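Local atomic coordinates of Ro sixty-related protein, RSR (Deinococcus radiodurans, PDB entry 2NVO), a protein that binds small RNAs that accumulate during recovery from ultraviolet irradiation and contributes to the resistance of the bacterium to ultraviolet light. Residues 367-371 with 409-415; 397-401 with 420-426; 359-363 with 527-531; 323-327 with 337-341. Numbering follows the deposited sequence.

Contact 1 of 4, residues 367-371 with 409-415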
loop_
_atom_site.group_PDB
_atom_site.type_symbol
_atom_site.label_atom_id
_atom_site.label_comp_id
_atom_site.label_asym_id
_atom_site.label_seq_id
_atom_site.Cartn_x
_atom_site.Cartn_y
_atom_site.Cartn_z
ATOM N N LEU A 367 19.728 6.959 11.402
ATOM C CA LEU A 367 19.596 6.004 10.288
ATOM C C LEU A 367 20.967 5.390 10.088
ATOM O O LEU A 367 21.943 6.104 9.920
ATOM C CB LEU A 367 19.131 6.712 9.005
ATOM C CG LEU A 367 17.651 6.724 8.602
ATOM C CD1 LEU A 367 16.773 7.262 9.718
ATOM C CD2 LEU A 367 17.436 7.507 7.302
ATOM N N ALA A 368 21.047 4.071 10.182
ATOM C CA ALA A 368 22.311 3.369 10.014
ATOM C C ALA A 368 22.201 2.556 8.711
ATOM O O ALA A 368 21.398 1.639 8.617
ATOM C CB ALA A 368 22.539 2.474 11.195
ATOM N N LEU A 369 22.987 2.954 7.722
ATOM C CA LEU A 369 22.957 2.383 6.390
ATOM C C LEU A 369 24.074 1.367 6.202
ATOM O O LEU A 369 25.233 1.638 6.489
ATOM C CB LEU A 369 23.143 3.489 5.348
ATOM C CG LEU A 369 21.941 4.289 4.877
ATOM C CD1 LEU A 369 20.940 4.519 6.005
ATOM C CD2 LEU A 369 22.348 5.580 4.188
ATOM N N ASP A 370 23.687 0.194 5.723
ATOM C CA ASP A 370 24.609 -0.757 5.127
ATOM C C ASP A 370 25.227 -0.047 3.914
ATOM O O ASP A 370 24.510 0.467 3.045
ATOM C CB ASP A 370 23.808 -2.014 4.716
ATOM C CG ASP A 370 24.704 -3.195 4.310
ATOM O OD1 ASP A 370 25.723 -2.962 3.642
ATOM O OD2 ASP A 370 24.368 -4.347 4.655
ATOM N N VAL A 371 26.551 0.021 3.859
ATOM C CA VAL A 371 27.240 0.728 2.777
ATOM C C VAL A 371 28.115 -0.201 1.929
ATOM O O VAL A 371 28.950 0.263 1.166
ATOM C CB VAL A 371 28.135 1.896 3.327
ATOM C CG1 VAL A 371 27.272 2.973 3.986
ATOM C CG2 VAL A 371 29.183 1.368 4.301
ATOM N N MET A 409 24.421 7.316 9.743
ATOM C CA MET A 409 25.668 6.646 10.007
ATOM C C MET A 409 25.772 5.483 9.019
ATOM O O MET A 409 24.781 5.097 8.400
ATOM C CB MET A 409 25.678 6.091 11.434
ATOM C CG MET A 409 25.354 7.135 12.516
ATOM S SD MET A 409 26.730 8.290 12.671
ATOM C CE MET A 409 27.931 7.228 13.468
ATOM N N GLY A 410 26.971 4.918 8.904
ATOM C CA GLY A 410 27.211 3.799 8.011
ATOM C C GLY A 410 28.099 2.764 8.667
ATOM O O GLY A 410 28.926 3.102 9.536
ATOM N N PHE A 411 27.905 1.505 8.271
ATOM C CA PHE A 411 28.687 0.393 8.798
ATOM C C PHE A 411 29.958 0.240 7.934
ATOM O O PHE A 411 30.149 -0.757 7.230
ATOM C CB PHE A 411 27.874 -0.906 8.764
ATOM C CG PHE A 411 26.604 -0.898 9.618
ATOM C CD1 PHE A 411 26.624 -1.347 10.940
ATOM C CD2 PHE A 411 25.388 -0.501 9.084
ATOM C CE1 PHE A 411 25.474 -1.380 11.683
ATOM C CE2 PHE A 411 24.228 -0.530 9.840
ATOM C CZ PHE A 411 24.277 -0.972 11.138
ATOM N N ALA A 412 30.808 1.252 7.981
ATOM C CA ALA A 412 31.969 1.343 7.102
ATOM C C ALA A 412 33.234 0.755 7.728
ATOM O O ALA A 412 33.153 -0.181 8.527
ATOM C CB ALA A 412 32.177 2.787 6.663
ATOM N N GLU A 413 34.400 1.271 7.330
ATOM C CA GLU A 413 35.675 0.934 7.979
ATOM C C GLU A 413 35.417 0.812 9.476
ATOM O O GLU A 413 35.717 -0.196 10.120
ATOM C CB GLU A 413 36.713 2.044 7.741
ATOM C CG GLU A 413 36.568 2.791 6.419
ATOM C CD GLU A 413 35.622 3.984 6.497
ATOM O OE1 GLU A 413 35.538 4.612 7.578
ATOM O OE2 GLU A 413 34.974 4.302 5.469
ATOM N N GLN A 414 34.827 1.859 10.021
ATOM C CA GLN A 414 34.209 1.768 11.322
ATOM C C GLN A 414 32.850 2.436 11.247
ATOM O O GLN A 414 32.498 3.027 10.223
ATOM C CB GLN A 414 35.086 2.431 12.379
ATOM C CG GLN A 414 35.921 3.561 11.860
ATOM C CD GLN A 414 37.307 3.538 12.466
ATOM O OE1 GLN A 414 37.619 2.674 13.292
ATOM N NE2 GLN A 414 38.155 4.479 12.053
ATOM N N PHE A 415 32.089 2.322 12.325
ATOM C CA PHE A 415 30.760 2.907 12.381
ATOM C C PHE A 415 30.885 4.406 12.454
ATOM O O PHE A 415 31.385 4.951 13.437
ATOM C CB PHE A 415 29.982 2.368 13.578
ATOM C CG PHE A 415 28.524 2.684 13.529
ATOM C CD1 PHE A 415 27.681 1.980 12.671
ATOM C CD2 PHE A 415 27.992 3.688 14.317
ATOM C CE1 PHE A 415 26.334 2.268 12.618
ATOM C CE2 PHE A 415 26.643 3.985 14.279
ATOM C CZ PHE A 415 25.806 3.273 13.421
HETATM O O HOH W 1 28.124 -1.778 5.461
#
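The MIDAS-like metal site of the VWFA-like domain lies at the C-terminal end of strand 364-369, where that strand pairs in parallel with strand 405-411 across a beta-alpha-beta unit. Three backbone hydrogen bonds define the pairing: Met409 N to Leu367 O (2.8 Å), Leu369 N to Met409 O (2.9 Å) and Phe411 N to Leu369 O (3.2 Å). They set Ala368 beside Met409 and Leu369 beside Gly410, with CA-CA distances of 4.7 and 4.8 Å; the axes of the short segments make an angle of 32°. Past the last bond the chains separate, and Asp370 CA is already 5.6 Å from Phe411 CA. A water enters the gap, accepting from Val371 N and donating to Phe411 O, each at 2.9 Å. Gly410 lies beside Val371, whose CG1 is 4.1 Å from Gly410 CA; a CB on Gly410 would come tightly against that methyl. On the sheet face of Ala368, its CB meets Phe411 CE2 at 3.7 Å and the edge of the Phe415 ring at CZ, 4.0 Å. The CA-CB bond of Asp370 points away from the partner strand, and its carboxylate hydrogen-bonds Ser372, Thr441 and Thr464, about 4 Å from the bound calcium. Helix 388-402 covers the face carrying Leu369, helix 445-452 covers that of Ala368 and Met409, and strand 459-464 flanks strand 364-369 on its other edge.

Contact 2 of 4, residues 397-401 with 420-426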
loop_
_atom_site.group_PDB
_atom_site.type_symbol
_atom_site.label_atom_id
_atom_site.label_comp_id
_atom_site.label_asym_id
_atom_site.label_seq_id
_atom_site.Cartn_x
_atom_site.Cartn_y
_atom_site.Cartn_z
ATOM N N LEU A 397 17.376 10.963 2.762
ATOM C CA LEU A 397 17.011 12.320 2.363
ATOM C C LEU A 397 15.655 12.731 2.931
ATOM O O LEU A 397 15.497 13.852 3.466
ATOM C CB LEU A 397 17.015 12.469 0.854
ATOM C CG LEU A 397 18.403 12.448 0.232
ATOM C CD1 LEU A 397 18.250 12.497 -1.271
ATOM C CD2 LEU A 397 19.272 13.631 0.767
ATOM N N ILE A 398 14.686 11.831 2.827
ATOM C CA ILE A 398 13.369 12.053 3.437
ATOM C C ILE A 398 13.431 12.361 4.929
ATOM O O ILE A 398 12.829 13.340 5.385
ATOM C CB ILE A 398 12.414 10.872 3.193
ATOM C CG1 ILE A 398 12.014 10.835 1.718
ATOM C CG2 ILE A 398 11.169 11.007 4.062
ATOM C CD1 ILE A 398 11.067 9.688 1.323
ATOM N N ALA A 399 14.129 11.518 5.693
ATOM C CA ALA A 399 14.302 11.754 7.128
ATOM C C ALA A 399 14.983 13.101 7.394
ATOM O O ALA A 399 14.465 13.926 8.153
ATOM C CB ALA A 399 15.078 10.629 7.778
ATOM N N LEU A 400 16.127 13.317 6.749
ATOM C CA LEU A 400 16.882 14.549 6.918
ATOM C C LEU A 400 16.041 15.794 6.648
ATOM O O LEU A 400 16.164 16.787 7.355
ATOM C CB LEU A 400 18.144 14.527 6.059
ATOM C CG LEU A 400 19.194 13.568 6.635
ATOM C CD1 LEU A 400 20.206 13.135 5.592
ATOM C CD2 LEU A 400 19.891 14.179 7.860
ATOM N N ARG A 401 15.166 15.723 5.654
ATOM C CA ARG A 401 14.363 16.870 5.262
ATOM C C ARG A 401 13.037 17.020 6.022
ATOM O O ARG A 401 12.434 18.082 5.976
ATOM C CB ARG A 401 14.103 16.855 3.744
ATOM C CG ARG A 401 15.360 17.134 2.923
ATOM C CD ARG A 401 15.086 17.268 1.422
ATOM N NE ARG A 401 16.347 17.202 0.676
ATOM C CZ ARG A 401 16.472 16.851 -0.602
ATOM N NH1 ARG A 401 15.399 16.537 -1.315
ATOM N NH2 ARG A 401 17.680 16.801 -1.166
ATOM N N ILE A 420 25.656 12.739 4.951
ATOM C CA ILE A 420 24.559 13.110 4.076
ATOM C C ILE A 420 23.758 14.235 4.711
ATOM O O ILE A 420 23.444 14.190 5.893
ATOM C CB ILE A 420 23.620 11.930 3.792
ATOM C CG1 ILE A 420 24.396 10.811 3.095
ATOM C CG2 ILE A 420 22.458 12.379 2.923
ATOM C CD1 ILE A 420 23.791 9.445 3.291
ATOM N N THR A 421 23.409 15.242 3.918
ATOM C CA THR A 421 22.618 16.362 4.432
ATOM C C THR A 421 21.428 16.632 3.533
ATOM O O THR A 421 21.331 16.066 2.428
ATOM C CB THR A 421 23.471 17.646 4.545
ATOM O OG1 THR A 421 23.586 18.256 3.258
ATOM C CG2 THR A 421 24.856 17.315 5.076
ATOM N N PRO A 422 20.515 17.502 3.996
ATOM C CA PRO A 422 19.330 17.864 3.230
ATOM C C PRO A 422 19.712 18.558 1.934
ATOM O O PRO A 422 18.864 18.686 1.049
ATOM C CB PRO A 422 18.595 18.839 4.155
ATOM C CG PRO A 422 19.192 18.645 5.498
ATOM C CD PRO A 422 20.596 18.269 5.255
ATOM N N ARG A 423 20.965 18.980 1.809
ATOM C CA ARG A 423 21.427 19.626 0.580
ATOM C C ARG A 423 21.870 18.627 -0.483
ATOM O O ARG A 423 22.061 18.983 -1.645
ATOM C CB ARG A 423 22.554 20.620 0.874
ATOM C CG ARG A 423 22.048 21.976 1.357
ATOM C CD ARG A 423 23.099 22.750 2.139
ATOM N NE ARG A 423 23.229 22.244 3.501
ATOM C CZ ARG A 423 24.261 21.529 3.929
ATOM N NH1 ARG A 423 25.257 21.248 3.094
ATOM N NH2 ARG A 423 24.294 21.101 5.183
ATOM N N ASP A 424 22.042 17.377 -0.084
ATOM C CA ASP A 424 22.471 16.346 -1.017
ATOM C C ASP A 424 21.381 16.061 -2.045
ATOM O O ASP A 424 20.203 16.322 -1.816
ATOM C CB ASP A 424 22.822 15.055 -0.253
ATOM C CG ASP A 424 24.262 15.027 0.234
ATOM O OD1 ASP A 424 25.180 14.877 -0.594
ATOM O OD2 ASP A 424 24.488 15.128 1.456
ATOM N N THR A 425 21.787 15.539 -3.194
ATOM C CA THR A 425 20.846 14.942 -4.128
ATOM C C THR A 425 20.781 13.431 -3.875
ATOM O O THR A 425 21.577 12.884 -3.123
ATOM C CB THR A 425 21.338 15.080 -5.550
ATOM O OG1 THR A 425 22.692 14.623 -5.611
ATOM C CG2 THR A 425 21.253 16.527 -6.020
ATOM N N LEU A 426 19.843 12.770 -4.540
ATOM C CA LEU A 426 19.725 11.322 -4.454
ATOM C C LEU A 426 21.057 10.711 -4.857
ATOM O O LEU A 426 21.584 9.836 -4.190
ATOM C CB LEU A 426 18.607 10.834 -5.378
ATOM C CG LEU A 426 18.425 9.310 -5.389
ATOM C CD1 LEU A 426 18.204 8.776 -3.948
ATOM C CD2 LEU A 426 17.290 8.896 -6.314
#
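The last full turn of helix 388-402 runs beside an irregular loop, with Arg401 CA 5.5 Å from Pro422 CA as the closest pair of CA atoms. This is the crossover helix of a beta-alpha-beta unit in the VWFA-like domain, and the loop leads from strand 415-417 to helix 426-432. The loop folds through a type I turn from Thr421 to Asp424, closed by Asp424 N to Thr421 O (2.9 Å). Thr421 N also bonds Asp424 OD2 (2.7 Å), and Thr421 OG1 accepts from Arg423 N (3.1 Å) in an ST turn. Leu397 and Leu400, one helical turn apart, supply the apolar contact: Leu400 CD1 and Leu397 CD2 reach Ile420 CG2 at 3.6 and 4.0 Å, while Leu397 CD1 comes within 3.6 Å of Leu426 N. The Arg401 guanidinium, which also makes a cation-pi contact with Phe355, presents its edge to the turn: NE donates to Pro422 O at 2.9 Å, and NH2 adds a weak bond of 3.1 Å to that same Pro422 O.

Contact 3 of 4, residues 359-363 with 527-531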
loop_
_atom_site.group_PDB
_atom_site.type_symbol
_atom_site.label_atom_id
_atom_site.label_comp_id
_atom_site.label_asym_id
_atom_site.label_seq_id
_atom_site.Cartn_x
_atom_site.Cartn_y
_atom_site.Cartn_z
ATOM N N GLN A 359 4.197 12.775 5.626
ATOM C CA GLN A 359 3.830 12.902 7.044
ATOM C C GLN A 359 4.925 12.313 7.935
ATOM O O GLN A 359 5.114 11.110 7.971
ATOM C CB GLN A 359 2.487 12.229 7.341
ATOM C CG GLN A 359 1.336 12.736 6.472
ATOM C CD GLN A 359 1.204 14.259 6.475
ATOM O OE1 GLN A 359 1.040 14.881 5.422
ATOM N NE2 GLN A 359 1.271 14.862 7.661
ATOM N N PRO A 360 5.652 13.180 8.648
ATOM C CA PRO A 360 6.800 12.820 9.484
ATOM C C PRO A 360 6.386 12.091 10.757
ATOM O O PRO A 360 5.251 12.218 11.214
ATOM C CB PRO A 360 7.401 14.177 9.861
ATOM C CG PRO A 360 6.733 15.182 8.978
ATOM C CD PRO A 360 5.400 14.623 8.655
ATOM N N ALA A 361 7.299 11.306 11.312
ATOM C CA ALA A 361 7.081 10.718 12.622
ATOM C C ALA A 361 7.134 11.812 13.684
ATOM O O ALA A 361 6.529 11.684 14.741
ATOM C CB ALA A 361 8.137 9.671 12.918
ATOM N N ASN A 362 7.888 12.865 13.393
ATOM C CA ASN A 362 8.221 13.876 14.377
ATOM C C ASN A 362 8.991 13.288 15.554
ATOM O O ASN A 362 8.704 13.580 16.707
ATOM C CB ASN A 362 6.960 14.600 14.864
ATOM C CG ASN A 362 7.285 15.865 15.610
ATOM O OD1 ASN A 362 8.285 16.530 15.319
ATOM N ND2 ASN A 362 6.450 16.211 16.586
ATOM N N THR A 363 9.967 12.440 15.248
ATOM C CA THR A 363 10.841 11.861 16.256
ATOM C C THR A 363 12.269 12.051 15.775
ATOM O O THR A 363 12.505 12.351 14.595
ATOM C CB THR A 363 10.578 10.358 16.476
ATOM O OG1 THR A 363 10.953 9.631 15.301
ATOM C CG2 THR A 363 9.096 10.087 16.784
ATOM N N THR A 527 6.584 4.994 9.818
ATOM C CA THR A 527 6.273 6.247 10.491
ATOM C C THR A 527 5.235 6.008 11.582
ATOM O O THR A 527 5.366 6.514 12.688
ATOM C CB THR A 527 5.738 7.282 9.488
ATOM O OG1 THR A 527 6.765 7.585 8.537
ATOM C CG2 THR A 527 5.318 8.564 10.207
ATOM N N ALA A 528 4.197 5.242 11.267
ATOM C CA ALA A 528 3.157 4.961 12.257
ATOM C C ALA A 528 3.759 4.239 13.448
ATOM O O ALA A 528 3.437 4.531 14.598
ATOM C CB ALA A 528 2.038 4.132 11.644
ATOM N N PHE A 529 4.641 3.281 13.169
ATOM C CA PHE A 529 5.327 2.548 14.230
ATOM C C PHE A 529 6.170 3.485 15.102
ATOM O O PHE A 529 6.144 3.397 16.332
ATOM C CB PHE A 529 6.206 1.449 13.624
ATOM C CG PHE A 529 7.120 0.792 14.613
ATOM C CD1 PHE A 529 8.454 1.139 14.670
ATOM C CD2 PHE A 529 6.643 -0.168 15.488
ATOM C CE1 PHE A 529 9.310 0.537 15.569
ATOM C CE2 PHE A 529 7.496 -0.777 16.403
ATOM C CZ PHE A 529 8.834 -0.412 16.448
ATOM N N ALA A 530 6.928 4.375 14.472
ATOM C CA ALA A 530 7.820 5.262 15.215
ATOM C C ALA A 530 7.024 6.203 16.122
ATOM O O ALA A 530 7.499 6.592 17.190
ATOM C CB ALA A 530 8.695 6.074 14.269
ATOM N N ARG A 531 5.826 6.570 15.673
ATOM C CA ARG A 531 4.942 7.440 16.447
ATOM C C ARG A 531 4.262 6.682 17.579
ATOM O O ARG A 531 3.506 7.271 18.347
ATOM C CB ARG A 531 3.866 8.059 15.551
ATOM C CG ARG A 531 4.370 9.077 14.554
ATOM C CD ARG A 531 3.225 9.671 13.707
ATOM N NE ARG A 531 2.381 8.631 13.119
ATOM C CZ ARG A 531 1.796 8.721 11.926
ATOM N NH1 ARG A 531 1.969 9.806 11.181
ATOM N NH2 ARG A 531 1.043 7.725 11.472
HETATM O O HOH W 2 5.896 8.520 6.074
#
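This is a small van der Waals contact between the linker entering the first strand of the VWFA-like domain and the last turn of its C-terminal helix. Residues 359-363 lie in the loop between helix 341-354 and strand 364-369; residues 527-530 end helix 522-530. The two segments bury 251 Å² in total and share no direct hydrogen bond. Their backbones come nearest where Ala361 CA is 5.0 Å from Thr527 CA, consistent with the small side chains at Ala361 and Thr527. Thr527 CG2 fits against the linker backbone, 3.4 Å from Gln359 O, 3.7 Å from Pro360 C and 3.6 Å from Ala361 N. One helical turn along, Ala530 CB meets Ala361 CB at 3.9 Å, and Thr363 CG2 lies 3.9 Å from Ala530 O. The aliphatic part of Arg531 completes the contact, with CG 3.4 Å from Ala361 O, while its guanidinium forms a salt bridge with Glu533. A water 2.8 Å from Thr527 OG1 donates a weak bond of 3.3 Å to Gln359 O; Thr527 OG1 is also hydrogen-bonded to Pro523 O. Glu403, just beyond helix 388-402, also holds the linker, accepting from Ala361 N and Thr363 N. Thr363 OG1 pairs with Thr459 at the start of strand 459-464, and Phe529 reaches from the helix onto strand 491-496.

Contact 4 of 4, residues 323-327 with 337-341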
loop_
_atom_site.group_PDB
_atom_site.type_symbol
_atom_site.label_atom_id
_atom_site.label_comp_id
_atom_site.label_asym_id
_atom_site.label_seq_id
_atom_site.Cartn_x
_atom_site.Cartn_y
_atom_site.Cartn_z
ATOM N N LEU A 323 11.896 5.233 -12.703
ATOM C CA LEU A 323 12.696 4.047 -13.014
ATOM C C LEU A 323 11.912 3.131 -13.946
ATOM O O LEU A 323 12.446 2.662 -14.922
ATOM C CB LEU A 323 13.097 3.301 -11.730
ATOM C CG LEU A 323 14.026 4.080 -10.783
ATOM C CD1 LEU A 323 14.153 3.425 -9.390
ATOM C CD2 LEU A 323 15.388 4.286 -11.401
ATOM N N VAL A 324 10.648 2.880 -13.631
ATOM C CA VAL A 324 9.800 2.012 -14.465
ATOM C C VAL A 324 9.708 2.558 -15.887
ATOM O O VAL A 324 9.889 1.833 -16.879
ATOM C CB VAL A 324 8.380 1.882 -13.890
ATOM C CG1 VAL A 324 7.447 1.206 -14.911
ATOM C CG2 VAL A 324 8.401 1.082 -12.595
ATOM N N TYR A 325 9.437 3.858 -15.980
ATOM C CA TYR A 325 9.289 4.516 -17.266
ATOM C C TYR A 325 10.581 4.544 -18.067
ATOM O O TYR A 325 10.572 4.331 -19.274
ATOM C CB TYR A 325 8.740 5.946 -17.067
ATOM C CG TYR A 325 8.637 6.748 -18.342
ATOM C CD1 TYR A 325 7.800 6.341 -19.374
ATOM C CD2 TYR A 325 9.376 7.915 -18.514
ATOM C CE1 TYR A 325 7.713 7.081 -20.559
ATOM C CE2 TYR A 325 9.298 8.649 -19.678
ATOM C CZ TYR A 325 8.464 8.230 -20.694
ATOM O OH TYR A 325 8.391 8.968 -21.846
ATOM N N ALA A 326 11.704 4.793 -17.401
ATOM C CA ALA A 326 12.958 4.977 -18.115
ATOM C C ALA A 326 13.462 3.684 -18.749
ATOM O O ALA A 326 14.352 3.717 -19.597
ATOM C CB ALA A 326 14.028 5.586 -17.209
ATOM N N GLN A 327 12.878 2.559 -18.352
ATOM C CA GLN A 327 13.277 1.260 -18.887
ATOM C C GLN A 327 12.877 1.125 -20.352
ATOM O O GLN A 327 13.589 0.493 -21.147
ATOM C CB GLN A 327 12.638 0.126 -18.083
ATOM C CG GLN A 327 13.342 -0.163 -16.785
ATOM C CD GLN A 327 14.744 -0.671 -17.021
ATOM O OE1 GLN A 327 14.985 -1.413 -17.971
ATOM N NE2 GLN A 327 15.680 -0.262 -16.174
ATOM N N TRP A 337 8.594 1.043 -25.456
ATOM C CA TRP A 337 8.287 2.436 -25.748
ATOM C C TRP A 337 9.583 3.219 -25.732
ATOM O O TRP A 337 10.623 2.685 -25.350
ATOM C CB TRP A 337 7.290 3.009 -24.742
ATOM C CG TRP A 337 7.749 2.981 -23.305
ATOM C CD1 TRP A 337 8.433 3.959 -22.643
ATOM C CD2 TRP A 337 7.539 1.927 -22.356
ATOM N NE1 TRP A 337 8.665 3.580 -21.341
ATOM C CE2 TRP A 337 8.125 2.336 -21.139
ATOM C CE3 TRP A 337 6.915 0.675 -22.418
ATOM C CZ2 TRP A 337 8.111 1.537 -19.998
ATOM C CZ3 TRP A 337 6.897 -0.115 -21.282
ATOM C CH2 TRP A 337 7.490 0.319 -20.088
ATOM N N LEU A 338 9.526 4.472 -26.166
ATOM C CA LEU A 338 10.704 5.327 -26.168
ATOM C C LEU A 338 10.563 6.428 -25.121
ATOM O O LEU A 338 9.867 7.429 -25.348
ATOM C CB LEU A 338 10.925 5.935 -27.550
ATOM C CG LEU A 338 12.126 6.873 -27.641
ATOM C CD1 LEU A 338 13.377 6.175 -27.135
ATOM C CD2 LEU A 338 12.324 7.364 -29.070
ATOM N N PRO A 339 11.236 6.248 -23.971
ATOM C CA PRO A 339 11.146 7.197 -22.855
ATOM C C PRO A 339 11.508 8.591 -23.324
ATOM O O PRO A 339 12.549 8.759 -23.954
ATOM C CB PRO A 339 12.219 6.693 -21.879
ATOM C CG PRO A 339 12.426 5.239 -22.239
ATOM C CD PRO A 339 12.232 5.187 -23.724
ATOM N N VAL A 340 10.652 9.570 -23.036
ATOM C CA VAL A 340 10.963 10.963 -23.334
ATOM C C VAL A 340 11.800 11.559 -22.219
ATOM O O VAL A 340 11.350 11.618 -21.084
ATOM C CB VAL A 340 9.683 11.815 -23.453
ATOM C CG1 VAL A 340 10.060 13.254 -23.717
ATOM C CG2 VAL A 340 8.772 11.271 -24.540
ATOM N N PRO A 341 13.013 12.025 -22.545
ATOM C CA PRO A 341 13.969 12.503 -21.541
ATOM C C PRO A 341 13.406 13.582 -20.624
ATOM O O PRO A 341 13.572 13.492 -19.410
ATOM C CB PRO A 341 15.111 13.062 -22.389
ATOM C CG PRO A 341 15.059 12.247 -23.638
ATOM C CD PRO A 341 13.589 12.046 -23.899
HETATM O O HOH W 3 7.437 7.415 -23.999
#
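Two hydrogen bonds, both involving Tyr325, tie the end of helix 315-326 to the segment leading into helix 341-354. Val340 N donates to Tyr325 OH at 2.6 Å with an almost straight N-H...O angle of 178°, and Trp337 NE1 donates to Tyr325 O at 2.9 Å and 151°. The phenol hydroxyl in turn donates to a water at 2.8 Å, which itself donates to Leu338 O, also at 2.8 Å. Around these bonds, Pro339 CB sits over one face of the Tyr325 ring, 4.1 Å from CE2, and Pro339 CG lies 3.6 Å from Ala326 O. The rings of Tyr325 and Trp337 are nearly parallel, at 12°, but so offset that they barely overlap: the Tyr325 centroid is 5.3 Å from that of the five-membered indole ring. Within the TROVE domain this closes a short interhelical connection. With its hydroxyl accepting one hydrogen bond and donating another, Tyr325 satisfies the backbone NH of Val340, the N-cap residue of helix 341-354.

In the fold
Contact 4 comes first along the chain, joining the end of helix 315-326 to the loop that leads into helix 341-354. The chain then enters the VWFA-like domain, where residues 359-363 and 527-531 of contact 3 bracket contacts 1 and 2. Those two interleave in sequence and share the unit of strand 364-369, helix 388-402 and strand 405-411; their centres are 16 Å apart, and Leu367 CD2 meets Ala399 CB at 3.9 Å. Between centres, contact 3 lies 23 Å from contact 1 and 17 Å from contact 2, and contact 4 lies 33 Å from contact 1. Contacts 1 to 3 thus belong to the domain that closes the TROVE horseshoe into a ring, contact 4 to the horseshoe itself.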